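Side-chain contact in cellulosomal scaffoldin adaptor protein B (Acetivibrio cellulolyticus, PDB 4U3S), which probably presents type II cohesin modules, one of which is this chain, that bind dockerin modules and so help to assemble the cellulosome: residues Y95-L98 against D99-R102. Numbering follows the deposited sequence.
Sequences YTAL and DVYR
Tyr101 N gives its hydrogen to Ala97 O over 3.1 Å, a nearly straight bond (167°) in the carbonyl plane, and one residue further on Arg102 N reaches Leu98 O at 2.9 Å. Ala97 O also draws a weak bond from Val100 N, whose N-H also meets Asp99 OD1 weakly, so that donor is shared between two acceptors, neither well aligned with it. Asp99 suits this first turn, where a carboxylate can meet backbone N-H groups; its CG lies between backbone N and carbonyl carbon (chi1 52°), which folds OD1 back toward Val100 N. Small Ala97, in the N-cap position, rests its CB against Val100 CG2 at 3.9 Å.

Inward, the edge of the Tyr95 ring meets a face of Tyr101, centroids 5.0 Å apart and planes at 69°. Tyrosine suits both places: the rings fill the buried space, while each hydroxyl finds polar partners, Tyr95 OH at Glu108 OE2 and Asn71 N, Tyr101 OH at Phe32 O and Glu108 N. Arg102, bent at chi3, lays NH1 3.7 Å from Leu98 CB, and the same NH1 hydrogen-bonds to Trp148 O. This is the N-terminal turn of short helix 98-104, entered from strand 88-95 through an inverse gamma turn centred on Ala97, in the beta-sandwich cohesin fold.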
loop_
_atom_site.group_PDB
_atom_site.type_symbol
_atom_site.label_atom_id
_atom_site.label_comp_id
_atom_site.label_asym_id
_atom_site.label_seq_id
_atom_site.Cartn_x
_atom_site.Cartn_y
_atom_site.Cartn_z
ATOM N N TYR A 95 -3.075 12.181 6.367
ATOM C CA TYR A 95 -3.154 12.419 7.807
ATOM C C TYR A 95 -3.684 11.175 8.480
ATOM O O TYR A 95 -4.507 10.458 7.908
ATOM C CB TYR A 95 -4.097 13.587 8.073
ATOM C CG TYR A 95 -3.578 14.963 7.709
ATOM C CD1 TYR A 95 -2.269 15.371 8.041
ATOM C CD2 TYR A 95 -4.383 15.888 7.056
ATOM C CE1 TYR A 95 -1.826 16.641 7.743
ATOM C CE2 TYR A 95 -3.911 17.168 6.778
ATOM C CZ TYR A 95 -2.641 17.535 7.136
ATOM O OH TYR A 95 -2.176 18.809 6.855
ATOM N N THR A 96 -3.257 10.957 9.709
ATOM C CA THR A 96 -3.707 9.829 10.544
ATOM C C THR A 96 -4.803 10.248 11.544
ATOM O O THR A 96 -5.769 9.478 11.750
ATOM C CB THR A 96 -2.534 9.182 11.282
ATOM O OG1 THR A 96 -1.767 10.197 11.974
ATOM C CG2 THR A 96 -1.664 8.429 10.289
ATOM N N ALA A 97 -4.664 11.422 12.161
ATOM C CA ALA A 97 -5.599 11.876 13.203
ATOM C C ALA A 97 -6.777 12.599 12.587
ATOM O O ALA A 97 -6.921 13.835 12.678
ATOM C CB ALA A 97 -4.906 12.746 14.246
ATOM N N LEU A 98 -7.638 11.805 11.960
ATOM C CA LEU A 98 -8.732 12.342 11.140
ATOM C C LEU A 98 -9.728 13.138 11.954
ATOM O O LEU A 98 -10.186 14.192 11.511
ATOM C CB LEU A 98 -9.439 11.230 10.353
ATOM C CG LEU A 98 -8.585 10.397 9.383
ATOM C CD1 LEU A 98 -9.420 9.317 8.731
ATOM C CD2 LEU A 98 -7.901 11.250 8.334
ATOM N N ASP A 99 -10.058 12.650 13.144
ATOM C CA ASP A 99 -10.963 13.391 14.022
ATOM C C ASP A 99 -10.474 14.776 14.407
ATOM O O ASP A 99 -11.259 15.734 14.450
ATOM C CB ASP A 99 -11.333 12.587 15.271
ATOM C CG ASP A 99 -10.129 12.055 16.023
ATOM O OD1 ASP A 99 -8.987 12.122 15.510
ATOM O OD2 ASP A 99 -10.353 11.556 17.158
ATOM N N VAL A 100 -9.170 14.891 14.649
ATOM C CA VAL A 100 -8.554 16.154 15.006
ATOM C C VAL A 100 -8.609 17.120 13.846
ATOM O O VAL A 100 -8.926 18.304 14.013
ATOM C CB VAL A 100 -7.078 15.963 15.435
ATOM C CG1 VAL A 100 -6.458 17.300 15.808
ATOM C CG2 VAL A 100 -6.998 15.058 16.652
ATOM N N TYR A 101 -8.313 16.598 12.665
ATOM C CA TYR A 101 -8.435 17.360 11.426
ATOM C C TYR A 101 -9.871 17.865 11.261
ATOM O O TYR A 101 -10.121 19.070 11.023
ATOM C CB TYR A 101 -7.960 16.477 10.264
ATOM C CG TYR A 101 -7.967 17.088 8.869
ATOM C CD1 TYR A 101 -7.845 18.477 8.665
ATOM C CD2 TYR A 101 -8.013 16.268 7.758
ATOM C CE1 TYR A 101 -7.798 19.001 7.377
ATOM C CE2 TYR A 101 -7.993 16.783 6.472
ATOM C CZ TYR A 101 -7.888 18.144 6.285
ATOM O OH TYR A 101 -7.894 18.650 5.014
ATOM N N ARG A 102 -10.853 16.983 11.409
ATOM C CA ARG A 102 -12.257 17.423 11.248
ATOM C C ARG A 102 -12.674 18.480 12.252
ATOM O O ARG A 102 -13.428 19.395 11.917
ATOM C CB ARG A 102 -13.223 16.240 11.336
ATOM C CG ARG A 102 -13.151 15.320 10.143
ATOM C CD ARG A 102 -14.329 14.361 10.085
ATOM N NE ARG A 102 -14.531 13.602 11.319
ATOM C CZ ARG A 102 -13.899 12.472 11.655
ATOM N NH1 ARG A 102 -12.995 11.919 10.862
ATOM N NH2 ARG A 102 -14.181 11.889 12.813
#